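Local coordinates for protein ionotropic glutamate receptor bacterial homologue (Nostoc punctiforme, PDB 2PYY) that binds L-glutamate through its ligand-binding core and probably gates an ion channel in response, as a bacterial relative of ionotropic glutamate receptors, at residues 122-125 with 126-130; 116-119 with 120-123; 103-106 with 107-111. One frame throughout, in Å; residues are numbered along the deposited sequence.

Contact 1 of 3, residues 122-125 with 126-130. With GLU (glutamic acid), chain E.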
loop_
_atom_site.group_PDB
_atom_site.type_symbol
_atom_site.label_atom_id
_atom_site.label_comp_id
_atom_site.label_asym_id
_atom_site.label_seq_id
_atom_site.Cartn_x
_atom_site.Cartn_y
_atom_site.Cartn_z
ATOM N N THR B 122 -3.869 3.088 5.014
ATOM C CA THR B 122 -2.750 3.307 4.109
ATOM C C THR B 122 -2.343 4.779 4.209
ATOM O O THR B 122 -1.193 5.128 3.941
ATOM C CB THR B 122 -3.109 2.956 2.643
ATOM O OG1 THR B 122 -4.241 3.728 2.222
ATOM C CG2 THR B 122 -3.428 1.467 2.514
ATOM N N ALA B 123 -3.274 5.636 4.621
ATOM C CA ALA B 123 -2.968 7.060 4.755
ATOM C C ALA B 123 -2.042 7.309 5.953
ATOM O O ALA B 123 -1.130 8.135 5.882
ATOM C CB ALA B 123 -4.269 7.874 4.903
ATOM N N ALA B 124 -2.281 6.601 7.055
ATOM C CA ALA B 124 -1.439 6.760 8.243
ATOM C C ALA B 124 -0.015 6.293 7.912
ATOM O O ALA B 124 0.968 6.889 8.357
ATOM C CB ALA B 124 -2.001 5.942 9.404
ATOM N N THR B 125 0.075 5.209 7.147
ATOM C CA THR B 125 1.356 4.647 6.727
ATOM C C THR B 125 2.100 5.664 5.850
ATOM O O THR B 125 3.261 6.001 6.104
ATOM C CB THR B 125 1.155 3.324 5.937
ATOM O OG1 THR B 125 0.627 2.331 6.818
ATOM C CG2 THR B 125 2.475 2.807 5.363
ATOM N N TYR B 126 1.416 6.158 4.826
ATOM C CA TYR B 126 1.997 7.144 3.935
ATOM C C TYR B 126 2.521 8.359 4.721
ATOM O O TYR B 126 3.668 8.789 4.540
ATOM C CB TYR B 126 0.959 7.577 2.898
ATOM C CG TYR B 126 1.399 8.714 2.005
ATOM C CD1 TYR B 126 0.981 10.025 2.252
ATOM C CD2 TYR B 126 2.200 8.476 0.890
ATOM C CE1 TYR B 126 1.345 11.068 1.402
ATOM C CE2 TYR B 126 2.568 9.510 0.039
ATOM C CZ TYR B 126 2.137 10.796 0.297
ATOM O OH TYR B 126 2.484 11.812 -0.559
ATOM N N LEU B 127 1.692 8.899 5.605
ATOM C CA LEU B 127 2.102 10.046 6.397
ATOM C C LEU B 127 3.341 9.762 7.245
ATOM O O LEU B 127 4.312 10.518 7.197
ATOM C CB LEU B 127 0.957 10.511 7.294
ATOM C CG LEU B 127 -0.274 11.026 6.551
ATOM C CD1 LEU B 127 -1.435 11.133 7.519
ATOM C CD2 LEU B 127 0.014 12.377 5.899
ATOM N N ARG B 128 3.309 8.676 8.017
ATOM C CA ARG B 128 4.439 8.318 8.876
ATOM C C ARG B 128 5.730 8.172 8.077
ATOM O O ARG B 128 6.764 8.739 8.430
ATOM C CB ARG B 128 4.167 7.007 9.630
ATOM C CG ARG B 128 2.959 7.056 10.548
ATOM C CD ARG B 128 2.993 5.941 11.580
ATOM N NE ARG B 128 3.037 4.614 10.978
ATOM C CZ ARG B 128 1.992 3.984 10.452
ATOM N NH1 ARG B 128 0.798 4.555 10.456
ATOM N NH2 ARG B 128 2.148 2.786 9.905
ATOM N N GLU B 129 5.662 7.401 6.998
ATOM C CA GLU B 129 6.820 7.176 6.148
ATOM C C GLU B 129 7.374 8.463 5.542
ATOM O O GLU B 129 8.566 8.547 5.249
ATOM C CB GLU B 129 6.470 6.173 5.051
ATOM C CG GLU B 129 6.286 4.753 5.570
ATOM C CD GLU B 129 5.791 3.799 4.496
ATOM O OE1 GLU B 129 5.803 2.570 4.734
ATOM O OE2 GLU B 129 5.384 4.292 3.414
ATOM N N HIS B 130 6.519 9.465 5.368
ATOM C CA HIS B 130 6.957 10.746 4.829
ATOM C C HIS B 130 7.237 11.713 5.970
ATOM O O HIS B 130 7.205 12.929 5.797
ATOM C CB HIS B 130 5.901 11.330 3.897
ATOM C CG HIS B 130 5.772 10.584 2.608
ATOM N ND1 HIS B 130 5.832 11.202 1.378
ATOM C CD2 HIS B 130 5.626 9.261 2.358
ATOM C CE1 HIS B 130 5.736 10.292 0.425
ATOM N NE2 HIS B 130 5.611 9.106 0.993
HETATM N N GLU E . -8.321 2.242 1.793
HETATM C CA GLU E . -7.861 2.342 3.209
HETATM C C GLU E . -7.005 1.129 3.561
HETATM O O GLU E . -7.197 0.075 2.919
HETATM C CB GLU E . -9.064 2.402 4.151
HETATM C CG GLU E . -8.697 2.628 5.614
HETATM C CD GLU E . -9.897 2.530 6.549
HETATM O OE1 GLU E . -9.761 2.905 7.731
HETATM O OE2 GLU E . -10.969 2.072 6.098
HETATM O OXT GLU E . -6.161 1.239 4.474
HETATM O O HOH W 1 -1.264 2.235 8.871
#

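Contact 2 of 3, residues 116-119 with 120-123. With GLU (glutamic acid), chain E.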
loop_
_atom_site.group_PDB
_atom_site.type_symbol
_atom_site.label_atom_id
_atom_site.label_comp_id
_atom_site.label_asym_id
_atom_site.label_seq_id
_atom_site.Cartn_x
_atom_site.Cartn_y
_atom_site.Cartn_z
ATOM N N ALA B 116 -4.745 14.357 10.335
ATOM C CA ALA B 116 -5.584 13.319 10.923
ATOM C C ALA B 116 -6.057 12.305 9.891
ATOM O O ALA B 116 -6.291 12.639 8.728
ATOM C CB ALA B 116 -6.782 13.947 11.603
ATOM N N THR B 117 -6.182 11.057 10.329
ATOM C CA THR B 117 -6.649 9.976 9.476
ATOM C C THR B 117 -6.966 8.784 10.380
ATOM O O THR B 117 -6.755 8.842 11.598
ATOM C CB THR B 117 -5.581 9.591 8.410
ATOM O OG1 THR B 117 -6.188 8.769 7.404
ATOM C CG2 THR B 117 -4.423 8.834 9.045
ATOM N N THR B 118 -7.479 7.710 9.794
ATOM C CA THR B 118 -7.818 6.530 10.582
ATOM C C THR B 118 -6.588 5.706 10.941
ATOM O O THR B 118 -5.639 5.609 10.168
ATOM C CB THR B 118 -8.836 5.612 9.849
ATOM O OG1 THR B 118 -8.289 5.179 8.604
ATOM C CG2 THR B 118 -10.139 6.356 9.590
ATOM N N ALA B 119 -6.609 5.122 12.136
ATOM C CA ALA B 119 -5.514 4.290 12.598
ATOM C C ALA B 119 -5.502 3.027 11.731
ATOM O O ALA B 119 -6.563 2.483 11.415
ATOM C CB ALA B 119 -5.720 3.918 14.085
ATOM N N GLY B 120 -4.308 2.578 11.349
ATOM C CA GLY B 120 -4.165 1.377 10.539
ATOM C C GLY B 120 -4.511 1.529 9.066
ATOM O O GLY B 120 -4.697 0.532 8.369
ATOM N N SER B 121 -4.584 2.771 8.596
ATOM C CA SER B 121 -4.919 3.066 7.205
ATOM C C SER B 121 -3.690 3.263 6.320
ATOM O O SER B 121 -2.590 3.569 6.808
ATOM C CB SER B 121 -5.771 4.336 7.132
ATOM O OG SER B 121 -5.009 5.444 7.579
ATOM N N THR B 122 -3.869 3.088 5.014
ATOM C CA THR B 122 -2.750 3.307 4.109
ATOM C C THR B 122 -2.343 4.779 4.209
ATOM O O THR B 122 -1.193 5.128 3.941
ATOM C CB THR B 122 -3.109 2.956 2.643
ATOM O OG1 THR B 122 -4.241 3.728 2.222
ATOM C CG2 THR B 122 -3.428 1.467 2.514
ATOM N N ALA B 123 -3.274 5.636 4.621
ATOM C CA ALA B 123 -2.968 7.060 4.755
ATOM C C ALA B 123 -2.042 7.309 5.953
ATOM O O ALA B 123 -1.130 8.135 5.882
ATOM C CB ALA B 123 -4.269 7.874 4.903
HETATM N N GLU E . -8.321 2.242 1.793
HETATM C CA GLU E . -7.861 2.342 3.209
HETATM C C GLU E . -7.005 1.129 3.561
HETATM O O GLU E . -7.197 0.075 2.919
HETATM C CB GLU E . -9.064 2.402 4.151
HETATM C CG GLU E . -8.697 2.628 5.614
HETATM C CD GLU E . -9.897 2.530 6.549
HETATM O OE1 GLU E . -9.761 2.905 7.731
HETATM O OE2 GLU E . -10.969 2.072 6.098
HETATM O OXT GLU E . -6.161 1.239 4.474
#

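Contact 3 of 3, residues 103-106 with 107-111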
loop_
_atom_site.group_PDB
_atom_site.type_symbol
_atom_site.label_atom_id
_atom_site.label_comp_id
_atom_site.label_asym_id
_atom_site.label_seq_id
_atom_site.Cartn_x
_atom_site.Cartn_y
_atom_site.Cartn_z
ATOM N N ASP B 103 -2.708 27.535 4.268
ATOM C CA ASP B 103 -1.302 27.397 3.900
ATOM C C ASP B 103 -0.964 25.962 3.497
ATOM O O ASP B 103 0.207 25.581 3.416
ATOM C CB ASP B 103 -0.401 27.836 5.059
ATOM C CG ASP B 103 -0.479 26.901 6.249
ATOM O OD1 ASP B 103 -1.587 26.716 6.794
ATOM O OD2 ASP B 103 0.573 26.352 6.638
ATOM N N ILE B 104 -2.000 25.169 3.251
ATOM C CA ILE B 104 -1.823 23.784 2.842
ATOM C C ILE B 104 -2.529 23.580 1.510
ATOM O O ILE B 104 -3.750 23.684 1.431
ATOM C CB ILE B 104 -2.412 22.818 3.887
ATOM C CG1 ILE B 104 -1.745 23.075 5.240
ATOM C CG2 ILE B 104 -2.204 21.377 3.434
ATOM C CD1 ILE B 104 -2.247 22.196 6.359
ATOM N N ARG B 105 -1.757 23.293 0.467
ATOM C CA ARG B 105 -2.314 23.100 -0.866
ATOM C C ARG B 105 -1.823 21.828 -1.526
ATOM O O ARG B 105 -2.356 21.416 -2.553
ATOM C CB ARG B 105 -1.949 24.284 -1.762
ATOM C CG ARG B 105 -2.352 25.648 -1.214
ATOM C CD ARG B 105 -3.470 26.241 -2.044
ATOM N NE ARG B 105 -4.780 25.734 -1.650
ATOM C CZ ARG B 105 -5.822 25.644 -2.470
ATOM N NH1 ARG B 105 -5.706 26.014 -3.736
ATOM N NH2 ARG B 105 -6.987 25.209 -2.021
ATOM N N SER B 106 -0.792 21.215 -0.955
ATOM C CA SER B 106 -0.251 19.986 -1.519
ATOM C C SER B 106 0.634 19.252 -0.519
ATOM O O SER B 106 0.810 19.702 0.611
ATOM C CB SER B 106 0.557 20.296 -2.785
ATOM O OG SER B 106 1.735 21.024 -2.482
ATOM N N ILE B 107 1.190 18.125 -0.951
ATOM C CA ILE B 107 2.062 17.314 -0.106
ATOM C C ILE B 107 3.167 18.164 0.493
ATOM O O ILE B 107 3.507 18.028 1.671
ATOM C CB ILE B 107 2.730 16.209 -0.913
ATOM C CG1 ILE B 107 1.867 15.871 -2.134
ATOM C CG2 ILE B 107 2.943 14.994 -0.031
ATOM C CD1 ILE B 107 2.555 14.954 -3.136
ATOM N N ASP B 108 3.724 19.038 -0.337
ATOM C CA ASP B 108 4.800 19.932 0.066
ATOM C C ASP B 108 4.437 20.773 1.272
ATOM O O ASP B 108 5.318 21.286 1.953
ATOM C CB ASP B 108 5.169 20.860 -1.093
ATOM C CG ASP B 108 5.778 20.120 -2.259
ATOM O OD1 ASP B 108 6.059 20.769 -3.290
ATOM O OD2 ASP B 108 5.980 18.889 -2.150
ATOM N N ASP B 109 3.144 20.910 1.544
ATOM C CA ASP B 109 2.710 21.718 2.675
ATOM C C ASP B 109 2.344 20.909 3.912
ATOM O O ASP B 109 1.763 21.449 4.845
ATOM C CB ASP B 109 1.506 22.569 2.282
ATOM C CG ASP B 109 1.766 23.411 1.058
ATOM O OD1 ASP B 109 2.738 24.192 1.075
ATOM O OD2 ASP B 109 0.995 23.278 0.086
ATOM N N LEU B 110 2.682 19.626 3.928
ATOM C CA LEU B 110 2.345 18.784 5.065
ATOM C C LEU B 110 3.434 18.727 6.130
ATOM O O LEU B 110 3.146 18.875 7.319
ATOM C CB LEU B 110 2.012 17.371 4.590
ATOM C CG LEU B 110 0.755 17.213 3.720
ATOM C CD1 LEU B 110 0.560 15.737 3.376
ATOM C CD2 LEU B 110 -0.465 17.746 4.461
ATOM N N PRO B 111 4.702 18.514 5.723
ATOM C CA PRO B 111 5.793 18.446 6.702
ATOM C C PRO B 111 5.757 19.628 7.655
ATOM O O PRO B 111 5.724 20.778 7.224
ATOM C CB PRO B 111 7.040 18.440 5.823
ATOM C CG PRO B 111 6.572 17.702 4.616
ATOM C CD PRO B 111 5.221 18.316 4.357
#

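Contact 1 of 3, residues 122-125 with 126-130
The guanidinium of Arg128 lies across the helix surface with CA of Thr125 over one of its faces, 3.4 Å above the plane and displaced toward the rim, while a water sits at its edge in the plane. The chain reaches this place because it folds back at its third torsion (chi3 -59°), which swings the guanidinium toward the preceding turn: NH1 of Arg128 comes to 3.3 Å from CB of Ala124. The methyl of Ala124 is small enough to leave room for it. The same water lies 2.8 Å from OG1 of Thr125 and takes a weak bond from Arg128 NH1, linking the two side chains indirectly. The ring of Tyr126 is packed on one face, near its rim, by CD2 of His130, one turn on.

Beneath the side chains run four ordinary i to i+4 helix bonds. Tyr126 N donates to Thr122 O (2.9 Å), and the last of the four, Glu129 N to Thr125 O, is the straightest, at 172°. The Glu129 chain runs alongside Thr125 in the same direction, with OE1 of Glu129 3.4 Å from the methyl CG2 of Thr125. Leu127 lays its branch over Ala123 O and turns toward Val115 and Thr117 of strand 114-118, the apolar side of the helix.

At the other end, Thr122 N donates to OXT of the bound glutamate (3.0 Å), while Thr122 OG1 is held by Glu184. Arg128 NH1 forms a salt bridge with Glu136 of the same chain, and NE a long, weak ion pair with Glu136 of the second subunit. The short helix thus offers its N-terminal amide to the ligand carboxylate, probably helped by its dipole, and the arginine charge is probably shared between the two acids.

Contact 2 of 3, residues 116-119 with 120-123
Gly120, Ala119 and Ser121 carry most of this contact, a tight corner in which strand 114-118 ends and helix 122-129 begins. The chain reverses through a type II beta turn from Thr118 to Ser121. Gly120 occupies its third position with a positive phi of 76°, a conformation that glycine, having no side chain, adopts readily. Ala119 is at the second position, and its methyl points away from the turn and packs on Arg128 of the second subunit.

Ser121 closes the turn chiefly with its side chain. Its hydroxyl donates to Thr118 O across 2.7 Å, approaching 21° out of the carbonyl plane, whereas the backbone bond from Ser121 N to the same oxygen is weak at 3.4 Å. OG stands between the backbone N and carbonyl carbon of its own residue (chi1 65°), which lets it reach back to the strand and also accept from Ala124 N as the N-cap of the helix. A short hydroxyl side chain suits this double task.

Close beside it, OG1 of Thr118 passes 3.0 Å from CB of Ser121 and donates to OE1 of the glutamate ligand over 2.8 Å. Thr117 points toward the start of the helix: its hydroxyl is bonded to Val156 O, yet OG1 also touches the methyl of Ala123 at 3.3 Å, tucking the first helical turn against the strand.

The strand, turn and capped helix form the first half of the beta-alpha-beta unit that strand 133-137 completes. As in other periplasmic-binding-protein folds, ligand groups meet the end of a strand and the start of a helix: Thr118 takes the side-chain carboxylate, and the helix start serves the ligand's other end.

Contact 3 of 3, residues 103-106 with 107-111
Ile104 and Ser106 are extended, with a bend at Arg105 between them, and the chain then winds into a single 3-10 turn at 107-108, which brings the CA atoms of Ile104 and Asp109 within 5.0 Å of each other. Asp109 is the residue that ties the two halves together. Its OD2 accepts from Arg105 N over 2.8 Å, the donor standing 39° out of the carboxylate plane. Ser106 N adds a weak bond to the same oxygen at 2.9 Å, and Ser106 OG another weak one at 3.5 Å.

One carboxylate oxygen therefore gathers two successive amides and a hydroxyl, and aspartate suits the place because its single methylene is short enough to hold the carboxylate close to the backbone. With CG beside its own backbone N (chi1 -54°), the group is turned back toward residues 105 and 106. In return, Asp109 N donates to Ser106 O over 2.8 Å with a 154° angle at the hydrogen, arriving well above the carbonyl plane. Side chain and main chain of the aspartate thus clasp Ser106 from both ends, and Leu110 N bonds to Ile107 O to continue the turn.

On the apolar side, the Ile104 and Leu110 side chains meet roughly perpendicular to each other, CG2 of Ile104 lying 4.2 Å from CD2 of Leu110. Branched hydrocarbons belong here, since both residues are buried: Ile104 also packs on Asp153, and Leu110 on Ile132. Ile107 reaches Leu181 of strand 175-190. Asp103, exposed to solvent, forms a salt bridge with Lys113.

The motif is a single 3-10 turn closed by Asp109 N, its carboxylate accepting preceding amides, in the loop between strands 86-94 and 114-118; the serine hydroxyl does not play its capping-box part.

How the contacts relate
Contacts 1 and 2 are buried and contact 3 is only partly so, out in the loop between strands 86-94 and 114-118. Contacts 1 and 2 share Thr122 and Ala123, both use helix 122-129, and both touch the glutamate; their centres are 8 Å apart, and CB of Ala124 packs on Thr118 O. Contact 3 lies about 14 Å from contact 1, centre to centre, and meets it through the Tyr126 hydroxyl against the CG2 methyl of Ile107 and Leu110 beside Leu127, but does not touch contact 2. Chemistry follows place: regular helix bonds with a charged outer side in contact 1, hydroxyls serving turn, cap and ligand in contact 2, and a carboxylate gripping backbone amides in contact 3.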